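Local coordinates for F5/8 type C domain protein (Clostridium perfringens, PDB 7JRM) that probably recognises mucin glycans through a calcium-carrying family 51 carbohydrate-binding module, as part of the O-glycopeptidase ZmpB, at residues A[308-313]-A[318-323]; A[92-95]-A[100-103]; A[236-241]-A[259-264]; A[398-401]-A[405-408]. All blocks are in the same frame, centred on the assembly; numbering follows the deposited sequence.

Contact 1 (A[308-313]-A[318-323]); sequences KSIQNQ and GDITLG
Ile310 and Gln311, on adjacent positions of helix 304-314, meet the chain that returns toward helix 322-326. Together these helices cover the start of a region whose sequence and parallel strands are consistent with leucine-rich repeats. Ile310 comes first and is buried. Chi1 of -66° sets CG1 beside the backbone N and leaves CG2 anti to it; Ile310 CG2 rests against Ile320 CD1 at 3.8 Å. The CG1 and CG2 atoms of Ile320 lie almost as near, so one methyl of the helix is met by three carbons of the loop residue. Met325 of helix 322-326 touches both isoleucines, and Leu331 backs Ile310 from strand 330-332.

Gln311 follows with two kinds of contact. Near its base, CG passes Ile320 CD1 at 4.0 Å. Beyond CG the chain is extended and carries the amide past the isoleucine to Gly318. There NE2 donates to Gly318 O at 2.8 Å. The oxygen takes the bond in its carbonyl plane, on a lone pair, and it also lies nearly in the amide plane of Gln311. The bond is bent, however, with 136° at the hydrogen. The side chain thus ties the helix to the backbone of the loop. A water is a second acceptor for this amide, with its oxygen 2.6 Å from Gln311 NE2; the same water takes a weak bond from Gly318 N at 3.4 Å.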
# COMPACT_ATOMS: atom_id res chain seq x y z
N LYS A 308 7.77 18.63 40.81
CA LYS A 308 7.07 19.85 41.17
C LYS A 308 6.74 20.68 39.94
O LYS A 308 5.69 21.33 39.88
CB LYS A 308 7.91 20.66 42.16
CG LYS A 308 7.26 21.97 42.61
CD LYS A 308 5.90 21.73 43.23
CE LYS A 308 5.32 23.02 43.79
NZ LYS A 308 6.11 23.52 44.95
N SER A 309 7.63 20.68 38.94
CA SER A 309 7.38 21.43 37.72
C SER A 309 6.19 20.87 36.95
O SER A 309 5.37 21.62 36.42
CB SER A 309 8.63 21.44 36.84
OG SER A 309 9.58 22.38 37.31
N ILE A 310 6.08 19.54 36.89
CA ILE A 310 4.95 18.92 36.20
C ILE A 310 3.66 19.13 36.99
O ILE A 310 2.59 19.36 36.42
CB ILE A 310 5.23 17.43 35.96
CG1 ILE A 310 6.39 17.26 34.97
CG2 ILE A 310 3.99 16.71 35.44
CD1 ILE A 310 6.86 15.83 34.82
N GLN A 311 3.75 19.08 38.33
CA GLN A 311 2.57 19.30 39.15
C GLN A 311 2.05 20.73 39.00
O GLN A 311 0.84 20.97 39.02
CB GLN A 311 2.89 19.00 40.62
CG GLN A 311 2.85 17.52 40.97
CD GLN A 311 3.45 17.23 42.33
OE1 GLN A 311 4.10 18.09 42.93
NE2 GLN A 311 3.23 16.02 42.83
N ASN A 312 2.96 21.70 38.84
CA ASN A 312 2.54 23.08 38.65
C ASN A 312 1.85 23.26 37.31
O ASN A 312 0.90 24.04 37.19
CB ASN A 312 3.75 24.02 38.76
CG ASN A 312 3.97 24.52 40.17
OD1 ASN A 312 3.07 25.09 40.78
ND2 ASN A 312 5.17 24.31 40.69
N GLN A 313 2.31 22.55 36.28
CA GLN A 313 1.72 22.69 34.95
C GLN A 313 0.36 22.01 34.86
O GLN A 313 -0.53 22.49 34.15
CB GLN A 313 2.67 22.13 33.89
CG GLN A 313 2.27 22.46 32.46
CD GLN A 313 2.99 23.69 31.93
OE1 GLN A 313 4.15 23.93 32.26
NE2 GLN A 313 2.29 24.46 31.11
N GLY A 318 0.67 14.65 44.39
CA GLY A 318 0.90 13.22 44.41
C GLY A 318 1.57 12.73 43.13
O GLY A 318 2.27 13.47 42.44
N ASP A 319 1.33 11.46 42.83
CA ASP A 319 2.00 10.80 41.72
C ASP A 319 1.58 11.39 40.38
O ASP A 319 0.45 11.85 40.20
CB ASP A 319 1.71 9.30 41.73
CG ASP A 319 1.72 8.73 43.14
OD1 ASP A 319 0.64 8.66 43.76
OD2 ASP A 319 2.80 8.34 43.61
N ILE A 320 2.51 11.38 39.43
CA ILE A 320 2.26 11.77 38.05
C ILE A 320 2.14 10.49 37.23
O ILE A 320 3.04 9.65 37.23
CB ILE A 320 3.37 12.68 37.50
CG1 ILE A 320 3.37 14.02 38.24
CG2 ILE A 320 3.19 12.90 36.01
CD1 ILE A 320 2.10 14.81 38.08
N THR A 321 1.02 10.35 36.52
CA THR A 321 0.71 9.14 35.77
C THR A 321 1.14 9.28 34.31
O THR A 321 1.48 10.36 33.84
CB THR A 321 -0.79 8.83 35.86
OG1 THR A 321 -1.51 9.72 35.00
CG2 THR A 321 -1.29 9.01 37.29
N LEU A 322 1.12 8.14 33.61
CA LEU A 322 1.38 8.17 32.17
C LEU A 322 0.30 8.97 31.45
O LEU A 322 0.59 9.71 30.50
CB LEU A 322 1.45 6.75 31.61
CG LEU A 322 1.85 6.59 30.15
CD1 LEU A 322 3.30 6.97 29.94
CD2 LEU A 322 1.59 5.16 29.68
N GLY A 323 -0.96 8.83 31.88
CA GLY A 323 -2.01 9.68 31.35
C GLY A 323 -1.74 11.15 31.59
O GLY A 323 -2.03 11.99 30.73
O HOH W 1 3.40 16.37 45.36

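Contact 2 (A[92-95]-A[100-103])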
# COMPACT_ATOMS: atom_id res chain seq x y z
N LYS A 92 -2.65 -26.35 -32.99
CA LYS A 92 -2.45 -27.74 -33.36
C LYS A 92 -2.74 -27.97 -34.84
O LYS A 92 -2.11 -28.82 -35.48
CB LYS A 92 -3.34 -28.65 -32.51
CG LYS A 92 -3.17 -28.45 -31.01
CD LYS A 92 -4.09 -29.38 -30.23
CE LYS A 92 -3.38 -30.66 -29.84
NZ LYS A 92 -4.31 -31.83 -29.84
N SER A 93 -3.69 -27.22 -35.40
CA SER A 93 -4.05 -27.33 -36.80
C SER A 93 -4.81 -26.07 -37.20
O SER A 93 -5.42 -25.41 -36.36
CB SER A 93 -4.90 -28.58 -37.07
OG SER A 93 -6.15 -28.49 -36.40
N ALA A 94 -4.77 -25.76 -38.49
CA ALA A 94 -5.43 -24.56 -39.00
C ALA A 94 -5.83 -24.78 -40.45
O ALA A 94 -4.99 -25.12 -41.28
CB ALA A 94 -4.52 -23.33 -38.88
N THR A 95 -7.12 -24.58 -40.74
CA THR A 95 -7.63 -24.57 -42.10
C THR A 95 -8.16 -23.17 -42.41
O THR A 95 -8.54 -22.42 -41.51
CB THR A 95 -8.74 -25.61 -42.30
OG1 THR A 95 -9.90 -25.21 -41.56
CG2 THR A 95 -8.28 -26.97 -41.81
N SER A 100 -3.79 -17.52 -46.14
CA SER A 100 -3.18 -18.26 -45.05
C SER A 100 -3.44 -17.54 -43.74
O SER A 100 -3.53 -16.31 -43.70
CB SER A 100 -1.67 -18.44 -45.27
OG SER A 100 -0.97 -17.22 -45.06
N VAL A 101 -3.55 -18.32 -42.67
CA VAL A 101 -3.81 -17.76 -41.34
C VAL A 101 -2.59 -16.96 -40.89
O VAL A 101 -1.45 -17.43 -41.01
CB VAL A 101 -4.16 -18.87 -40.35
CG1 VAL A 101 -4.45 -18.28 -38.98
CG2 VAL A 101 -5.35 -19.68 -40.85
N ARG A 102 -2.83 -15.76 -40.37
CA ARG A 102 -1.76 -14.86 -39.96
C ARG A 102 -1.88 -14.54 -38.48
O ARG A 102 -2.98 -14.31 -37.97
CB ARG A 102 -1.79 -13.56 -40.78
CG ARG A 102 -1.33 -13.72 -42.21
CD ARG A 102 0.16 -13.98 -42.29
NE ARG A 102 0.94 -12.88 -41.73
CZ ARG A 102 1.28 -11.79 -42.41
NH1 ARG A 102 0.91 -11.65 -43.68
NH2 ARG A 102 2.00 -10.83 -41.83
N LYS A 103 -0.74 -14.52 -37.79
CA LYS A 103 -0.68 -14.15 -36.39
C LYS A 103 -0.49 -12.64 -36.27
O LYS A 103 0.40 -12.07 -36.91
CB LYS A 103 0.46 -14.88 -35.68
CG LYS A 103 0.32 -16.39 -35.65
CD LYS A 103 1.38 -17.03 -34.77
CE LYS A 103 1.41 -18.54 -34.92
NZ LYS A 103 2.40 -19.17 -34.02
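At the margin of a beta-sandwich, where its two sheets come together, Ala94 and Val101 touch. Ala94 is on strand 93-95, an outermost strand of the five-stranded sheet. Val101 directly precedes strand 102-103, which belongs to the six-stranded sheet. Their CA atoms are 7.4 Å apart, the nearest pair across the two segments. Both side chains leave the backbone toward the other segment. The touch is light: Ala94 CB meets Val101 CG2 at 4.2 Å, and the two segments bury just 77 Å² in all. The same methyl of Val101 lies 4.3 Å from Thr95 O. It can serve both because CG1 stands anti to the backbone N (chi1 -179°), which leaves CG2 beside that N and facing strand 93-95. No hydrogen bond crosses here, as suits facing sheets whose strands pair within their own sheet.

This sandwich is the carbohydrate-binding module, of the NPCBM/NEW2 family in the galactose-binding-domain clan. A classic beta bulge, in which Lys92 and Ser93 both face Val137, interrupts the pairing with strand 134-139. Thr95 turns its CB away from Val101, and its OG1 bonds to the backbone N of Glu135. Val101 also packs on Ile136 of that neighbouring strand, on Ile128 and Thr130 of strand 127-131, and on the loop residues Trp91 and Ile96.

Contact 3 (A[236-241]-A[259-264])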
# COMPACT_ATOMS: atom_id res chain seq x y z
N LYS A 236 -9.09 -8.72 4.85
CA LYS A 236 -9.92 -8.76 6.04
C LYS A 236 -9.12 -8.40 7.29
O LYS A 236 -9.60 -7.66 8.15
CB LYS A 236 -10.56 -10.14 6.19
CG LYS A 236 -11.61 -10.24 7.28
CD LYS A 236 -12.22 -11.63 7.32
CE LYS A 236 -12.94 -11.88 8.63
NZ LYS A 236 -12.00 -12.01 9.77
N ALA A 237 -7.90 -8.93 7.40
CA ALA A 237 -7.07 -8.64 8.57
C ALA A 237 -6.60 -7.19 8.59
O ALA A 237 -6.48 -6.60 9.67
CB ALA A 237 -5.88 -9.59 8.62
N ILE A 238 -6.33 -6.61 7.42
CA ILE A 238 -5.86 -5.23 7.37
C ILE A 238 -6.98 -4.27 7.79
O ILE A 238 -6.76 -3.35 8.58
CB ILE A 238 -5.33 -4.89 5.97
CG1 ILE A 238 -3.96 -5.55 5.74
CG2 ILE A 238 -5.23 -3.39 5.77
CD1 ILE A 238 -3.46 -5.42 4.32
N GLU A 239 -8.18 -4.48 7.25
CA GLU A 239 -9.30 -3.59 7.57
C GLU A 239 -9.63 -3.63 9.06
O GLU A 239 -9.93 -2.59 9.66
CB GLU A 239 -10.52 -3.97 6.74
CG GLU A 239 -10.38 -3.69 5.25
CD GLU A 239 -9.77 -2.33 4.97
OE1 GLU A 239 -10.29 -1.32 5.48
OE2 GLU A 239 -8.77 -2.27 4.22
N GLU A 240 -9.57 -4.81 9.67
CA GLU A 240 -9.82 -4.90 11.10
C GLU A 240 -8.66 -4.32 11.91
O GLU A 240 -8.88 -3.79 13.00
CB GLU A 240 -10.06 -6.36 11.50
CG GLU A 240 -11.36 -6.93 10.95
CD GLU A 240 -11.48 -8.43 11.18
OE1 GLU A 240 -12.39 -9.04 10.58
OE2 GLU A 240 -10.67 -8.98 11.95
N ALA A 241 -7.44 -4.39 11.38
CA ALA A 241 -6.30 -3.79 12.07
C ALA A 241 -6.35 -2.27 11.99
O ALA A 241 -6.03 -1.58 12.96
CB ALA A 241 -4.99 -4.32 11.49
N ASN A 259 3.87 -1.29 11.20
CA ASN A 259 4.76 -1.82 10.17
C ASN A 259 4.14 -3.04 9.49
O ASN A 259 4.33 -3.24 8.28
CB ASN A 259 6.11 -2.18 10.78
CG ASN A 259 6.86 -0.96 11.29
OD1 ASN A 259 6.51 0.18 10.96
ND2 ASN A 259 7.90 -1.19 12.08
N ALA A 260 3.40 -3.86 10.24
CA ALA A 260 2.77 -5.03 9.65
C ALA A 260 1.63 -4.63 8.72
O ALA A 260 1.42 -5.27 7.68
CB ALA A 260 2.26 -5.96 10.75
N ILE A 261 0.87 -3.59 9.09
CA ILE A 261 -0.17 -3.09 8.20
C ILE A 261 0.44 -2.59 6.90
O ILE A 261 -0.10 -2.83 5.81
CB ILE A 261 -0.99 -1.99 8.90
CG1 ILE A 261 -1.73 -2.55 10.11
CG2 ILE A 261 -1.97 -1.35 7.93
CD1 ILE A 261 -2.36 -1.50 10.99
N SER A 262 1.57 -1.90 6.98
CA SER A 262 2.25 -1.41 5.78
C SER A 262 2.76 -2.57 4.93
O SER A 262 2.62 -2.55 3.70
CB SER A 262 3.39 -0.48 6.16
OG SER A 262 2.91 0.63 6.90
N LYS A 263 3.36 -3.58 5.56
CA LYS A 263 3.81 -4.75 4.82
C LYS A 263 2.64 -5.49 4.18
O LYS A 263 2.78 -6.06 3.09
CB LYS A 263 4.60 -5.69 5.73
CG LYS A 263 5.91 -5.12 6.23
CD LYS A 263 6.77 -4.61 5.08
N GLY A 264 1.48 -5.50 4.85
CA GLY A 264 0.30 -6.12 4.25
C GLY A 264 -0.20 -5.34 3.05
O GLY A 264 -0.62 -5.94 2.05
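Apolar packing joins Ala241 to Ile261: Ala241 CB meets CD1 of Ile261 at 3.9 Å, with CG1 only slightly farther. The CG1 branch of Ile261 stands anti to its carbonyl carbon (chi1 -64°), and this brings the tip to Ala241. The branch methyls, Ile238 CG2 and Ile261 CG2, make a looser contact at 4.4 Å. Their residues are also the backbone pair in closest register, with CA atoms 6.1 Å apart.

A second kind of contact sets a side chain on bare backbone. Ile238 CD1 lies 3.5 Å from Gly264 C and 3.7 Å from Gly264 O. With no side chain in the way, the methyl of one helix settles directly on the main chain of the other. The two segments run roughly antiparallel, at 143°, and their axes approach to 10.2 Å. They come from helices 232-242 and 251-270, which form a three-helix bundle with helix 273-288. The sequence is consistent with a FIVAR-type module. Leu283 of the third helix touches Ile238, and Met287 touches Ala241, so the same apolar face serves both neighbours.

Charges are kept off this buried face. On helix 232-242, one turn apart, Lys236 NZ forms a salt bridge to Glu240 OE1 at 3.1 Å. The amine meets that oxygen on its syn side, 26° out of the carboxylate plane.

Contact 4 (A[398-401]-A[405-408]); sequences VYNR and NVAK
Asn405 and Val406 grip Val398 through both of its backbone polar atoms. Val398 N donates to Asn405 OD1 at 2.8 Å. Val398 O accepts from Val406 N at 2.9 Å, with the donor nearly along the C=O axis. Asn405 CA adds a CA-H...O contact to the same oxygen at 3.3 Å. Val406 CG2 also leans on this carbonyl, its carbon 3.3 Å from Val398 O. Beside it, Val406 CG1 packs against the amide of Asn400, with ND2 at 3.9 Å.

OD1 is placed by the side chain of Asn405, whose CG is anti to the backbone N (chi1 -172°). Asn405 OD1 also accepts from Ala407 N at 3.1 Å, two residues on, an Asx turn. The two donors reach OD1 from opposite faces of the amide, each more than 50° out of its plane. A single bridge, Tyr399 with Asn405, aligns the backbones where the loop leads into strand 407-413.

Farther out, Asn405 ND2 bonds to Asp427 OD1. Asn400 is held by Lys404 N at its OD1 and by Asp449 at its ND2. Phe447 of strand 440-449 touches both Val398 and Val406.

The side-chain oxygen of Asn405 thus stands in for a backbone carbonyl. It satisfies two main-chain N-H groups, one in each segment, and so clamps the loop to the start of the strand.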
# COMPACT_ATOMS: atom_id res chain seq x y z
N VAL A 398 28.68 16.87 27.99
CA VAL A 398 27.32 17.40 28.09
C VAL A 398 26.56 16.92 26.86
O VAL A 398 26.92 17.26 25.72
CB VAL A 398 27.31 18.93 28.18
CG1 VAL A 398 25.92 19.43 28.52
CG2 VAL A 398 28.32 19.40 29.22
N TYR A 399 25.52 16.12 27.08
CA TYR A 399 24.81 15.46 26.00
C TYR A 399 23.64 16.31 25.52
O TYR A 399 22.88 16.87 26.32
CB TYR A 399 24.30 14.09 26.44
CG TYR A 399 25.39 13.11 26.81
CD1 TYR A 399 25.74 12.91 28.14
CD2 TYR A 399 26.06 12.39 25.84
CE1 TYR A 399 26.73 12.01 28.48
CE2 TYR A 399 27.05 11.49 26.17
CZ TYR A 399 27.39 11.31 27.49
OH TYR A 399 28.38 10.41 27.83
N ASN A 400 23.49 16.40 24.20
CA ASN A 400 22.30 16.98 23.60
C ASN A 400 21.28 15.87 23.35
O ASN A 400 21.45 14.73 23.80
CB ASN A 400 22.66 17.75 22.33
CG ASN A 400 23.24 16.86 21.24
OD1 ASN A 400 23.56 15.69 21.48
ND2 ASN A 400 23.37 17.41 20.04
N ARG A 401 20.21 16.18 22.62
CA ARG A 401 19.18 15.18 22.37
C ARG A 401 19.71 14.02 21.54
O ARG A 401 19.27 12.88 21.73
CB ARG A 401 17.98 15.83 21.67
CG ARG A 401 17.00 16.49 22.62
CD ARG A 401 15.79 17.04 21.88
NE ARG A 401 16.13 18.24 21.13
CZ ARG A 401 15.23 19.03 20.54
NH1 ARG A 401 13.94 18.74 20.62
NH2 ARG A 401 15.62 20.11 19.88
N ASN A 405 28.29 14.94 22.65
CA ASN A 405 28.93 15.86 23.58
C ASN A 405 29.08 17.22 22.93
O ASN A 405 29.71 17.35 21.88
CB ASN A 405 30.29 15.32 24.02
CG ASN A 405 30.91 16.13 25.13
OD1 ASN A 405 30.29 17.05 25.67
ND2 ASN A 405 32.15 15.80 25.48
N VAL A 406 28.49 18.25 23.54
CA VAL A 406 28.50 19.60 23.00
C VAL A 406 29.36 20.53 23.85
O VAL A 406 29.22 21.75 23.77
CB VAL A 406 27.08 20.15 22.84
CG1 VAL A 406 26.31 19.35 21.79
CG2 VAL A 406 26.35 20.14 24.17
N ALA A 407 30.26 19.97 24.67
CA ALA A 407 31.14 20.80 25.48
C ALA A 407 32.13 21.54 24.59
O ALA A 407 32.65 20.99 23.61
CB ALA A 407 31.89 19.94 26.50
N LYS A 408 32.39 22.80 24.93
CA LYS A 408 33.18 23.69 24.08
C LYS A 408 34.50 24.09 24.75
O LYS A 408 35.57 23.70 24.29
CB LYS A 408 32.36 24.93 23.71
CG LYS A 408 31.11 24.63 22.90
CD LYS A 408 31.44 23.78 21.69
CE LYS A 408 30.18 23.39 20.93
NZ LYS A 408 30.38 22.18 20.09

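In the fold
The contacts follow one another along the chain in the order 2, 3, 1, 4, none nested in another, and none touches another. They sample an elongated chain of successive modules. Contact 2 lies in the beta-sandwich of the carbohydrate-binding module. Contact 3 lies in the helical bundle near the centre of the chain, about 50 Å away between centres. Contacts 1 and 4 sit on the opposite side of the chain's centre from contact 2, with centres about 28 Å apart. The seven-stranded mixed sheet connects their surroundings: strand 330-332, beside contact 1, is at one edge, and strand 407-413 carries contact 4. The helical bundle of contact 3 thus lies between the carbohydrate-binding module and the C-terminal part.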